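Long-range contacts in Wnt inhibitor of Dorsal protein (PDB 4KRR), which probably binds, as a secreted Wnt ligand, frizzled seven-transmembrane receptors and so acts through a signalling cascade on the nucleus: residues Glu48-Val56 and Leu194-Tyr203; Val121-Ser129 and Ile161-Tyr169. One frame throughout, in Å; residues are numbered along the deposited sequence.

Both contacts belong to the helical N-terminal domain of this Wnt, crystallised with its linker, and their centres lie 18 Å apart. Interaction 2 is the more deeply buried, joining helices 113-127 and 158-170 about 7 Å from the centre of the chain; interaction 1 ties the 194-203 segment to the start of helix 53-75, about 18 Å from that centre. They meet directly. Glu54 OE2 lies 2.8 Å from Tyr169 OH and Arg53 NH1 2.9 Å from Tyr169 O, both probable hydrogen bonds, while Leu194 CD2 packs 3.7 Å from Val121 CG1 and Leu194 CD1 3.7 Å from Met168 CB.

Interaction 1. Residues Glu48-Val56 and Leu194-Tyr203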
ATOM      1  N   GLU A  48      15.745  -4.475   6.988  1.00 58.19           N
ATOM      2  CA  GLU A  48      15.237  -3.406   7.839  1.00 64.07           C
ATOM      3  C   GLU A  48      16.343  -2.550   8.449  1.00 55.95           C
ATOM      4  O   GLU A  48      16.071  -1.515   9.059  1.00 64.55           O
ATOM      5  CB  GLU A  48      14.328  -3.978   8.931  1.00 74.22           C
ATOM      6  CG  GLU A  48      13.061  -4.633   8.391  1.00 87.77           C
ATOM      7  CD  GLU A  48      12.147  -5.147   9.487  1.00 94.46           C
ATOM      8  OE1 GLU A  48      12.664  -5.626  10.518  1.00 91.23           O
ATOM      9  OE2 GLU A  48      10.912  -5.069   9.314  1.00 99.00           O
ATOM     10  N   ASN A  49      17.587  -2.978   8.280  1.00 45.12           N
ATOM     11  CA  ASN A  49      18.717  -2.215   8.797  1.00 54.93           C
ATOM     12  C   ASN A  49      19.192  -1.160   7.804  1.00 58.91           C
ATOM     13  O   ASN A  49      19.328   0.013   8.148  1.00 66.69           O
ATOM     14  CB  ASN A  49      19.868  -3.142   9.190  1.00 41.58           C
ATOM     15  CG  ASN A  49      19.494  -4.084  10.317  1.00 69.68           C
ATOM     16  OD1 ASN A  49      19.682  -5.297  10.218  1.00 90.13           O
ATOM     17  ND2 ASN A  49      18.953  -3.529  11.396  1.00 64.63           N
ATOM     18  N   SER A  50      19.435  -1.579   6.568  1.00 47.63           N
ATOM     19  CA  SER A  50      19.878  -0.653   5.536  1.00 46.64           C
ATOM     20  C   SER A  50      19.265  -1.010   4.187  1.00 42.25           C
ATOM     21  O   SER A  50      19.948  -1.539   3.312  1.00 38.54           O
ATOM     22  CB  SER A  50      21.408  -0.652   5.444  1.00 53.55           C
ATOM     23  OG  SER A  50      21.860   0.292   4.491  1.00 70.66           O
ATOM     24  N   PRO A  51      17.968  -0.715   4.013  1.00 38.88           N
ATOM     25  CA  PRO A  51      17.258  -1.102   2.792  1.00 28.15           C
ATOM     26  C   PRO A  51      17.691  -0.289   1.581  1.00 31.36           C
ATOM     27  O   PRO A  51      17.958   0.910   1.701  1.00 34.26           O
ATOM     28  CB  PRO A  51      15.799  -0.796   3.131  1.00 28.00           C
ATOM     29  CG  PRO A  51      15.875   0.304   4.127  1.00 41.20           C
ATOM     30  CD  PRO A  51      17.103   0.032   4.946  1.00 31.70           C
ATOM     31  N   ASN A  52      17.775  -0.945   0.428  1.00 37.91           N
ATOM     32  CA  ASN A  52      17.992  -0.240  -0.826  1.00 41.25           C
ATOM     33  C   ASN A  52      16.658   0.176  -1.442  1.00 32.69           C
ATOM     34  O   ASN A  52      15.596  -0.140  -0.900  1.00 28.41           O
ATOM     35  CB  ASN A  52      18.837  -1.070  -1.804  1.00 44.36           C
ATOM     36  CG  ASN A  52      18.192  -2.398  -2.175  1.00 40.35           C
ATOM     37  OD1 ASN A  52      16.985  -2.484  -2.403  1.00 39.41           O
ATOM     38  ND2 ASN A  52      19.007  -3.443  -2.246  1.00 34.72           N
ATOM     39  N   ARG A  53      16.719   0.874  -2.572  1.00 31.33           N
ATOM     40  CA  ARG A  53      15.525   1.428  -3.203  1.00 32.52           C
ATOM     41  C   ARG A  53      14.492   0.356  -3.558  1.00 28.97           C
ATOM     42  O   ARG A  53      13.287   0.584  -3.451  1.00 34.92           O
ATOM     43  CB  ARG A  53      15.899   2.234  -4.450  1.00 29.37           C
ATOM     44  CG  ARG A  53      14.829   3.229  -4.878  1.00 38.95           C
ATOM     45  CD  ARG A  53      15.111   3.804  -6.258  1.00 37.93           C
ATOM     46  NE  ARG A  53      16.311   4.635  -6.296  1.00 38.87           N
ATOM     47  CZ  ARG A  53      16.302   5.960  -6.409  1.00 42.15           C
ATOM     48  NH1 ARG A  53      15.151   6.613  -6.497  1.00 41.49           N
ATOM     49  NH2 ARG A  53      17.445   6.634  -6.439  1.00 39.42           N
ATOM     50  N   GLU A  54      14.961  -0.817  -3.966  1.00 26.23           N
ATOM     51  CA  GLU A  54      14.052  -1.906  -4.310  1.00 29.09           C
ATOM     52  C   GLU A  54      13.402  -2.531  -3.077  1.00 35.39           C
ATOM     53  O   GLU A  54      12.243  -2.945  -3.132  1.00 34.29           O
ATOM     54  CB  GLU A  54      14.748  -2.971  -5.164  1.00 39.25           C
ATOM     55  CG  GLU A  54      15.103  -2.495  -6.570  1.00 45.42           C
ATOM     56  CD  GLU A  54      16.254  -1.512  -6.568  1.00 47.59           C
ATOM     57  OE1 GLU A  54      17.258  -1.793  -5.881  1.00 47.40           O
ATOM     58  OE2 GLU A  54      16.151  -0.457  -7.229  1.00 34.89           O
ATOM     59  N   ASP A  55      14.148  -2.603  -1.974  1.00 39.12           N
ATOM     60  CA  ASP A  55      13.599  -3.075  -0.701  1.00 32.16           C
ATOM     61  C   ASP A  55      12.441  -2.179  -0.291  1.00 35.03           C
ATOM     62  O   ASP A  55      11.393  -2.648   0.156  1.00 37.89           O
ATOM     63  CB  ASP A  55      14.662  -3.037   0.402  1.00 26.26           C
ATOM     64  CG  ASP A  55      15.770  -4.049   0.189  1.00 37.15           C
ATOM     65  OD1 ASP A  55      15.465  -5.214  -0.142  1.00 38.30           O
ATOM     66  OD2 ASP A  55      16.950  -3.672   0.360  1.00 36.88           O
ATOM     67  N   VAL A  56      12.653  -0.877  -0.448  1.00 31.35           N
ATOM     68  CA  VAL A  56      11.661   0.131  -0.112  1.00 26.91           C
ATOM     69  C   VAL A  56      10.390  -0.006  -0.951  1.00 32.45           C
ATOM     70  O   VAL A  56       9.283   0.059  -0.418  1.00 35.96           O
ATOM     71  CB  VAL A  56      12.255   1.544  -0.268  1.00 38.25           C
ATOM     72  CG1 VAL A  56      11.172   2.608  -0.171  1.00 33.63           C
ATOM     73  CG2 VAL A  56      13.333   1.767   0.783  1.00 46.16           C
ATOM     74  N   LEU A 194       9.572   8.693  -0.229  1.00 33.33           N
ATOM     75  CA  LEU A 194      10.131   7.465   0.316  1.00 37.91           C
ATOM     76  C   LEU A 194      11.627   7.655   0.519  1.00 43.09           C
ATOM     77  O   LEU A 194      12.262   8.439  -0.189  1.00 36.85           O
ATOM     78  CB  LEU A 194       9.884   6.292  -0.634  1.00 37.24           C
ATOM     79  CG  LEU A 194       8.435   5.854  -0.855  1.00 40.05           C
ATOM     80  CD1 LEU A 194       8.348   4.887  -2.030  1.00 29.20           C
ATOM     81  CD2 LEU A 194       7.876   5.216   0.407  1.00 40.21           C
ATOM     82  N   VAL A 195      12.192   6.942   1.487  1.00 34.94           N
ATOM     83  CA  VAL A 195      13.623   7.027   1.738  1.00 36.62           C
ATOM     84  C   VAL A 195      14.275   5.651   1.721  1.00 31.16           C
ATOM     85  O   VAL A 195      13.648   4.651   2.068  1.00 35.49           O
ATOM     86  CB  VAL A 195      13.934   7.727   3.085  1.00 34.03           C
ATOM     87  CG1 VAL A 195      13.450   9.171   3.061  1.00 28.95           C
ATOM     88  CG2 VAL A 195      13.313   6.965   4.249  1.00 29.16           C
ATOM     89  N   PHE A 196      15.532   5.607   1.295  1.00 29.98           N
ATOM     90  CA  PHE A 196      16.331   4.391   1.369  1.00 32.25           C
ATOM     91  C   PHE A 196      17.741   4.753   1.811  1.00 36.17           C
ATOM     92  O   PHE A 196      18.092   5.933   1.869  1.00 36.01           O
ATOM     93  CB  PHE A 196      16.342   3.635   0.032  1.00 25.17           C
ATOM     94  CG  PHE A 196      17.030   4.368  -1.085  1.00 31.87           C
ATOM     95  CD1 PHE A 196      16.376   5.373  -1.780  1.00 28.54           C
ATOM     96  CD2 PHE A 196      18.320   4.030  -1.460  1.00 39.12           C
ATOM     97  CE1 PHE A 196      17.006   6.042  -2.812  1.00 33.25           C
ATOM     98  CE2 PHE A 196      18.953   4.693  -2.494  1.00 38.80           C
ATOM     99  CZ  PHE A 196      18.296   5.698  -3.170  1.00 38.41           C
ATOM    100  N   MET A 197      18.545   3.742   2.119  1.00 36.32           N
ATOM    101  CA  MET A 197      19.863   3.979   2.701  1.00 44.41           C
ATOM    102  C   MET A 197      20.995   3.370   1.879  1.00 51.27           C
ATOM    103  O   MET A 197      22.042   3.990   1.697  1.00 63.79           O
ATOM    104  CB  MET A 197      19.900   3.448   4.137  1.00 38.52           C
ATOM    105  CG  MET A 197      18.909   4.145   5.066  1.00 41.94           C
ATOM    106  SD  MET A 197      18.596   3.269   6.609  1.00 55.38           S
ATOM    107  CE  MET A 197      20.253   3.143   7.279  1.00 65.70           C
ATOM    108  N   GLN A 198      20.780   2.160   1.376  1.00 42.85           N
ATOM    109  CA  GLN A 198      21.839   1.423   0.699  1.00 39.07           C
ATOM    110  C   GLN A 198      21.760   1.547  -0.817  1.00 47.18           C
ATOM    111  O   GLN A 198      20.677   1.680  -1.386  1.00 43.55           O
ATOM    112  CB  GLN A 198      21.785  -0.055   1.093  1.00 38.36           C
ATOM    113  CG  GLN A 198      22.984  -0.872   0.637  1.00 60.04           C
ATOM    114  CD  GLN A 198      24.170  -0.728   1.566  1.00 81.16           C
ATOM    115  OE1 GLN A 198      25.300  -1.058   1.208  1.00100.17           O
ATOM    116  NE2 GLN A 198      23.915  -0.241   2.776  1.00 80.22           N
ATOM    117  N   ASP A 199      22.918   1.503  -1.468  1.00 53.14           N
ATOM    118  CA  ASP A 199      22.968   1.424  -2.919  1.00 57.86           C
ATOM    119  C   ASP A 199      22.436   0.076  -3.384  1.00 53.19           C
ATOM    120  O   ASP A 199      22.453  -0.905  -2.637  1.00 48.84           O
ATOM    121  CB  ASP A 199      24.399   1.620  -3.427  1.00 51.99           C
ATOM    122  CG  ASP A 199      24.824   3.074  -3.427  1.00 60.02           C
ATOM    123  OD1 ASP A 199      23.938   3.951  -3.368  1.00 74.33           O
ATOM    124  OD2 ASP A 199      26.043   3.340  -3.499  1.00 61.84           O
ATOM    125  N   SER A 200      21.959   0.032  -4.621  1.00 53.72           N
ATOM    126  CA  SER A 200      21.486  -1.211  -5.204  1.00 55.04           C
ATOM    127  C   SER A 200      22.639  -1.932  -5.889  1.00 62.80           C
ATOM    128  O   SER A 200      23.527  -1.293  -6.453  1.00 74.74           O
ATOM    129  CB  SER A 200      20.358  -0.939  -6.202  1.00 54.46           C
ATOM    130  OG  SER A 200      19.232  -0.380  -5.546  1.00 47.58           O
ATOM    131  N   PRO A 201      22.635  -3.270  -5.830  1.00 58.83           N
ATOM    132  CA  PRO A 201      23.657  -4.072  -6.508  1.00 63.07           C
ATOM    133  C   PRO A 201      23.432  -4.082  -8.016  1.00 69.64           C
ATOM    134  O   PRO A 201      22.406  -3.585  -8.481  1.00 67.33           O
ATOM    135  CB  PRO A 201      23.431  -5.471  -5.935  1.00 59.98           C
ATOM    136  CG  PRO A 201      21.983  -5.494  -5.580  1.00 49.27           C
ATOM    137  CD  PRO A 201      21.668  -4.108  -5.098  1.00 49.14           C
ATOM    138  N   ASN A 202      24.382  -4.633  -8.764  1.00 74.60           N
ATOM    139  CA  ASN A 202      24.232  -4.772 -10.208  1.00 75.83           C
ATOM    140  C   ASN A 202      23.347  -5.971 -10.534  1.00 82.46           C
ATOM    141  O   ASN A 202      23.780  -7.118 -10.433  1.00 97.38           O
ATOM    142  CB  ASN A 202      25.592  -4.917 -10.876  1.00 78.39           C
ATOM    143  N   TYR A 203      22.107  -5.699 -10.935  1.00 76.46           N
ATOM    144  CA  TYR A 203      21.132  -6.753 -11.209  1.00 83.54           C
ATOM    145  C   TYR A 203      21.369  -7.486 -12.536  1.00 91.23           C
ATOM    146  O   TYR A 203      20.474  -8.164 -13.043  1.00 92.76           O
ATOM    147  CB  TYR A 203      19.706  -6.191 -11.176  1.00 78.37           C
ATOM    148  CG  TYR A 203      19.268  -5.652  -9.828  1.00 69.49           C
ATOM    149  CD1 TYR A 203      19.037  -6.506  -8.755  1.00 60.17           C
ATOM    150  CD2 TYR A 203      19.063  -4.290  -9.635  1.00 56.26           C
ATOM    151  CE1 TYR A 203      18.630  -6.018  -7.526  1.00 61.50           C
ATOM    152  CE2 TYR A 203      18.653  -3.793  -8.411  1.00 56.61           C
ATOM    153  CZ  TYR A 203      18.439  -4.661  -7.361  1.00 60.98           C
ATOM    154  OH  TYR A 203      18.032  -4.169  -6.140  1.00 53.85           O
TER
HETATM  155  O   HOH W   1      17.687  -5.873  -4.023  1.00 43.85           O
HETATM  156  O   HOH W   2      21.888  -3.382  -1.469  1.00 52.31           O
HETATM  157  O   HOH W   3      19.185   1.567  -3.719  1.00 33.11           O
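Glu54 OE1 accepts from two hydroxyls of the 194-203 segment: Ser200 OG, in a very short 2.5 Å bond, and Tyr203 OH, also at 2.5 Å from OE1. This clasp sits at the start of helix 53-75 in the Wnt N-terminal domain, where Asn52 is the N-cap. Glu54 folds at chi2 (72°) to bring its carboxylate there, nearly perpendicular to the phenol ring, and Tyr203 OH meets OE1 from above the carboxylate plane. An alanine here removes the acceptor that the Ser200 and Tyr203 hydroxyls share, and the phenol would probably be freer to shift. Asn52 and Asp55 form a capping box: Asp55 N gives to Asn52 OD1 (2.9 Å), and Asn52 N returns a bond to the anti lone pair of Asp55 OD2. Just before it, Pro51 O is gripped twice, by Met197 N at 2.9 Å, almost in line with the C=O bond, and by Gln198 N, which comes from above the carbonyl plane. Gln198 NE2 gives to Ser50 OG (2.7 Å) close to its amide plane. One water bridges Arg53 N to Gln198 O and Ser200 OG. Packing centres on Phe196, whose ring face carries Arg53 CB 4.0 Å from the centroid, a CH-pi contact 6° off the normal; the guanidinium, its plane 46° from that of the ring, has Phe196 CE1 over one face and bonds through NH1 to Tyr169 O. At the root of the Phe196 side chain, Val56 CG2 rests 3.6 Å from Phe196 CB.

Interaction 2. Residues Val121-Ser129 and Ile161-Tyr169; sequences VVGALLQRS and IAQDLLQMY
Val122 and Leu165 stand opposite each other on two helices, 121-127 and 161-169, which run in roughly opposed directions at 140° with axes 11.1 Å apart at closest approach. That spacing leaves the contact to side chains, with no hydrogen bond crossing between the segments. The backbones draw nearer where the first helix has ended, Ser129 CA lying 7.0 Å from Ile161 CA. Leu125 carries the meeting as a knob into a hole formed by Ile161, Asp164, Leu165 and Met168. With chi1 at 170°, its CG swings opposite the backbone N and both methyls reach the second helix: CD2 touches Met168 CE at 3.5 Å and Leu165 CD2 at 3.6 Å, and CD1 rests on Asp164 CB at 3.9 Å. Met168 bends at chi3 (-75°), so that its methyl lies against Leu125 while its sulfur sits beside Val121 CG1, 3.8 Å away, the two side chains lying antiparallel, one beside the other. At the other end Leu126 lies roughly perpendicular to Ile161, CD2 to CD1 at 4.0 Å, and Ile161 CG1 rests against the side chain of Ser129. The hydroxyl of Ser129 turns back on its own helix end, giving OG to Leu125 O at 2.6 Å from above the carbonyl plane. Helix 53-75 joins this core, its Ala60 meeting Val122 and its Ile61 meeting Leu165. Polar groups remain at the border: Asp164 pairs through OD2 with Lys156, and Arg128 lays its guanidinium over Leu125 CA. The chemistry is therefore that of an apolar helix-helix core of the domain, held by the fit of branched side chains and a methionine, with the charge of Asp164 paired outside the interface, by Lys156.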
ATOM      1  N   VAL A 121       4.626   7.220   4.890  1.00 38.90           N
ATOM      2  CA  VAL A 121       4.480   7.717   3.524  1.00 38.96           C
ATOM      3  C   VAL A 121       3.371   6.964   2.795  1.00 28.69           C
ATOM      4  O   VAL A 121       2.502   7.570   2.172  1.00 33.81           O
ATOM      5  CB  VAL A 121       5.794   7.587   2.726  1.00 41.37           C
ATOM      6  CG1 VAL A 121       5.571   7.945   1.257  1.00 29.62           C
ATOM      7  CG2 VAL A 121       6.876   8.465   3.336  1.00 38.36           C
ATOM      8  N   VAL A 122       3.415   5.638   2.880  1.00 28.20           N
ATOM      9  CA  VAL A 122       2.390   4.792   2.285  1.00 42.68           C
ATOM     10  C   VAL A 122       1.023   5.064   2.913  1.00 39.51           C
ATOM     11  O   VAL A 122       0.003   5.085   2.223  1.00 39.32           O
ATOM     12  CB  VAL A 122       2.753   3.302   2.437  1.00 36.49           C
ATOM     13  CG1 VAL A 122       1.612   2.413   1.960  1.00 37.58           C
ATOM     14  CG2 VAL A 122       4.034   2.997   1.674  1.00 31.28           C
ATOM     15  N   GLY A 123       1.012   5.282   4.224  1.00 41.06           N
ATOM     16  CA  GLY A 123      -0.213   5.585   4.937  1.00 34.38           C
ATOM     17  C   GLY A 123      -0.884   6.848   4.428  1.00 41.71           C
ATOM     18  O   GLY A 123      -2.085   6.858   4.164  1.00 34.79           O
ATOM     19  N   ALA A 124      -0.096   7.910   4.285  1.00 41.56           N
ATOM     20  CA  ALA A 124      -0.598   9.195   3.809  1.00 44.82           C
ATOM     21  C   ALA A 124      -1.100   9.115   2.369  1.00 42.47           C
ATOM     22  O   ALA A 124      -2.077   9.771   2.006  1.00 41.30           O
ATOM     23  CB  ALA A 124       0.483  10.257   3.932  1.00 51.17           C
ATOM     24  N   LEU A 125      -0.423   8.313   1.555  1.00 39.50           N
ATOM     25  CA  LEU A 125      -0.805   8.133   0.161  1.00 39.10           C
ATOM     26  C   LEU A 125      -2.189   7.508   0.052  1.00 35.49           C
ATOM     27  O   LEU A 125      -3.041   7.990  -0.690  1.00 41.18           O
ATOM     28  CB  LEU A 125       0.210   7.254  -0.565  1.00 30.88           C
ATOM     29  CG  LEU A 125      -0.226   6.805  -1.962  1.00 34.32           C
ATOM     30  CD1 LEU A 125      -0.185   7.962  -2.959  1.00 28.72           C
ATOM     31  CD2 LEU A 125       0.619   5.636  -2.433  1.00 37.07           C
ATOM     32  N   LEU A 126      -2.403   6.432   0.800  1.00 30.36           N
ATOM     33  CA  LEU A 126      -3.686   5.738   0.807  1.00 39.15           C
ATOM     34  C   LEU A 126      -4.809   6.626   1.327  1.00 44.81           C
ATOM     35  O   LEU A 126      -5.969   6.447   0.959  1.00 47.67           O
ATOM     36  CB  LEU A 126      -3.593   4.463   1.643  1.00 39.15           C
ATOM     37  CG  LEU A 126      -2.628   3.413   1.093  1.00 45.99           C
ATOM     38  CD1 LEU A 126      -2.406   2.306   2.105  1.00 54.68           C
ATOM     39  CD2 LEU A 126      -3.151   2.848  -0.217  1.00 50.99           C
ATOM     40  N   GLN A 127      -4.461   7.583   2.181  1.00 41.20           N
ATOM     41  CA  GLN A 127      -5.445   8.512   2.719  1.00 34.98           C
ATOM     42  C   GLN A 127      -5.864   9.541   1.676  1.00 41.77           C
ATOM     43  O   GLN A 127      -6.983  10.048   1.710  1.00 57.67           O
ATOM     44  CB  GLN A 127      -4.911   9.204   3.974  1.00 36.89           C
ATOM     45  CG  GLN A 127      -4.890   8.307   5.202  1.00 38.81           C
ATOM     46  CD  GLN A 127      -4.293   8.990   6.414  1.00 45.67           C
ATOM     47  OE1 GLN A 127      -3.313   9.727   6.307  1.00 50.18           O
ATOM     48  NE2 GLN A 127      -4.887   8.755   7.577  1.00 44.00           N
ATOM     49  N   ARG A 128      -4.966   9.846   0.746  1.00 43.53           N
ATOM     50  CA  ARG A 128      -5.287  10.778  -0.329  1.00 50.02           C
ATOM     51  C   ARG A 128      -5.540  10.041  -1.643  1.00 44.27           C
ATOM     52  O   ARG A 128      -5.504  10.641  -2.718  1.00 40.92           O
ATOM     53  CB  ARG A 128      -4.183  11.825  -0.496  1.00 55.55           C
ATOM     54  CG  ARG A 128      -2.850  11.264  -0.948  1.00 52.58           C
ATOM     55  CD  ARG A 128      -1.856  12.377  -1.229  1.00 57.43           C
ATOM     56  NE  ARG A 128      -0.597  11.855  -1.753  1.00 66.71           N
ATOM     57  CZ  ARG A 128       0.434  11.495  -0.998  1.00 57.07           C
ATOM     58  NH1 ARG A 128       0.361  11.601   0.322  1.00 53.36           N
ATOM     59  NH2 ARG A 128       1.540  11.029  -1.562  1.00 51.50           N
ATOM     60  N   SER A 129      -5.803   8.741  -1.548  1.00 34.87           N
ATOM     61  CA  SER A 129      -6.092   7.925  -2.724  1.00 42.66           C
ATOM     62  C   SER A 129      -7.575   7.578  -2.806  1.00 46.88           C
ATOM     63  O   SER A 129      -7.956   6.560  -3.386  1.00 42.44           O
ATOM     64  CB  SER A 129      -5.257   6.641  -2.709  1.00 37.17           C
ATOM     65  OG  SER A 129      -3.882   6.920  -2.894  1.00 51.98           O
ATOM     66  N   ILE A 161      -2.787   3.438  -7.611  1.00 38.82           N
ATOM     67  CA  ILE A 161      -1.967   3.575  -6.411  1.00 36.68           C
ATOM     68  C   ILE A 161      -0.562   3.027  -6.667  1.00 32.84           C
ATOM     69  O   ILE A 161       0.433   3.604  -6.224  1.00 34.22           O
ATOM     70  CB  ILE A 161      -2.619   2.849  -5.209  1.00 38.19           C
ATOM     71  CG1 ILE A 161      -3.983   3.473  -4.896  1.00 37.86           C
ATOM     72  CG2 ILE A 161      -1.707   2.887  -3.984  1.00 31.69           C
ATOM     73  CD1 ILE A 161      -4.783   2.732  -3.840  1.00 38.67           C
ATOM     74  N   ALA A 162      -0.492   1.921  -7.407  1.00 35.42           N
ATOM     75  CA  ALA A 162       0.781   1.299  -7.762  1.00 38.25           C
ATOM     76  C   ALA A 162       1.651   2.229  -8.604  1.00 44.79           C
ATOM     77  O   ALA A 162       2.873   2.259  -8.449  1.00 32.22           O
ATOM     78  CB  ALA A 162       0.540  -0.012  -8.499  1.00 40.60           C
ATOM     79  N   GLN A 163       1.020   2.987  -9.495  1.00 33.00           N
ATOM     80  CA  GLN A 163       1.744   3.951 -10.318  1.00 36.64           C
ATOM     81  C   GLN A 163       2.308   5.082  -9.463  1.00 39.17           C
ATOM     82  O   GLN A 163       3.421   5.553  -9.701  1.00 45.73           O
ATOM     83  CB  GLN A 163       0.848   4.510 -11.427  1.00 43.74           C
ATOM     84  CG  GLN A 163       1.523   5.572 -12.290  1.00 52.19           C
ATOM     85  CD  GLN A 163       2.866   5.117 -12.840  1.00 62.12           C
ATOM     86  OE1 GLN A 163       2.993   4.015 -13.374  1.00 64.82           O
ATOM     87  NE2 GLN A 163       3.880   5.966 -12.700  1.00 58.49           N
ATOM     88  N   ASP A 164       1.538   5.513  -8.467  1.00 46.23           N
ATOM     89  CA  ASP A 164       2.001   6.539  -7.536  1.00 39.27           C
ATOM     90  C   ASP A 164       3.232   6.061  -6.776  1.00 33.02           C
ATOM     91  O   ASP A 164       4.191   6.810  -6.595  1.00 33.91           O
ATOM     92  CB  ASP A 164       0.895   6.920  -6.548  1.00 34.07           C
ATOM     93  CG  ASP A 164      -0.265   7.637  -7.214  1.00 45.69           C
ATOM     94  OD1 ASP A 164      -0.042   8.296  -8.251  1.00 47.27           O
ATOM     95  OD2 ASP A 164      -1.399   7.545  -6.697  1.00 51.11           O
ATOM     96  N   LEU A 165       3.201   4.808  -6.336  1.00 33.00           N
ATOM     97  CA  LEU A 165       4.324   4.242  -5.594  1.00 37.91           C
ATOM     98  C   LEU A 165       5.550   4.074  -6.487  1.00 38.27           C
ATOM     99  O   LEU A 165       6.682   4.248  -6.036  1.00 35.98           O
ATOM    100  CB  LEU A 165       3.935   2.912  -4.949  1.00 31.97           C
ATOM    101  CG  LEU A 165       3.017   3.009  -3.729  1.00 43.00           C
ATOM    102  CD1 LEU A 165       2.581   1.626  -3.278  1.00 37.47           C
ATOM    103  CD2 LEU A 165       3.713   3.747  -2.593  1.00 37.05           C
ATOM    104  N   LEU A 166       5.319   3.740  -7.755  1.00 40.36           N
ATOM    105  CA  LEU A 166       6.400   3.654  -8.732  1.00 36.97           C
ATOM    106  C   LEU A 166       7.065   5.017  -8.893  1.00 41.35           C
ATOM    107  O   LEU A 166       8.290   5.117  -8.978  1.00 40.84           O
ATOM    108  CB  LEU A 166       5.882   3.156 -10.085  1.00 31.48           C
ATOM    109  CG  LEU A 166       6.957   2.974 -11.162  1.00 33.33           C
ATOM    110  CD1 LEU A 166       8.019   1.994 -10.678  1.00 38.38           C
ATOM    111  CD2 LEU A 166       6.360   2.511 -12.486  1.00 35.98           C
ATOM    112  N   GLN A 167       6.247   6.064  -8.927  1.00 35.46           N
ATOM    113  CA  GLN A 167       6.747   7.431  -9.022  1.00 37.66           C
ATOM    114  C   GLN A 167       7.559   7.792  -7.779  1.00 43.21           C
ATOM    115  O   GLN A 167       8.654   8.345  -7.879  1.00 36.56           O
ATOM    116  CB  GLN A 167       5.588   8.414  -9.202  1.00 35.18           C
ATOM    117  CG  GLN A 167       6.020   9.852  -9.448  1.00 35.94           C
ATOM    118  CD  GLN A 167       6.763  10.023 -10.760  1.00 47.38           C
ATOM    119  OE1 GLN A 167       6.305   9.572 -11.811  1.00 54.61           O
ATOM    120  NE2 GLN A 167       7.920  10.674 -10.705  1.00 46.29           N
ATOM    121  N   MET A 168       7.017   7.470  -6.609  1.00 40.46           N
ATOM    122  CA  MET A 168       7.710   7.726  -5.350  1.00 38.19           C
ATOM    123  C   MET A 168       8.994   6.910  -5.248  1.00 37.15           C
ATOM    124  O   MET A 168       9.985   7.363  -4.672  1.00 39.15           O
ATOM    125  CB  MET A 168       6.792   7.440  -4.163  1.00 35.34           C
ATOM    126  CG  MET A 168       5.970   8.639  -3.727  1.00 51.76           C
ATOM    127  SD  MET A 168       4.795   8.226  -2.426  1.00 63.52           S
ATOM    128  CE  MET A 168       3.569   7.351  -3.387  1.00 58.12           C
ATOM    129  N   TYR A 169       8.965   5.704  -5.808  1.00 32.56           N
ATOM    130  CA  TYR A 169      10.166   4.887  -5.931  1.00 31.46           C
ATOM    131  C   TYR A 169      11.215   5.602  -6.783  1.00 36.23           C
ATOM    132  O   TYR A 169      12.402   5.587  -6.456  1.00 39.26           O
ATOM    133  CB  TYR A 169       9.811   3.516  -6.522  1.00 33.95           C
ATOM    134  CG  TYR A 169      10.966   2.738  -7.121  1.00 39.84           C
ATOM    135  CD1 TYR A 169      11.774   1.923  -6.332  1.00 43.88           C
ATOM    136  CD2 TYR A 169      11.225   2.792  -8.484  1.00 39.85           C
ATOM    137  CE1 TYR A 169      12.822   1.198  -6.889  1.00 37.65           C
ATOM    138  CE2 TYR A 169      12.267   2.078  -9.047  1.00 39.39           C
ATOM    139  CZ  TYR A 169      13.063   1.284  -8.248  1.00 40.23           C
ATOM    140  OH  TYR A 169      14.097   0.575  -8.823  1.00 39.93           O
TER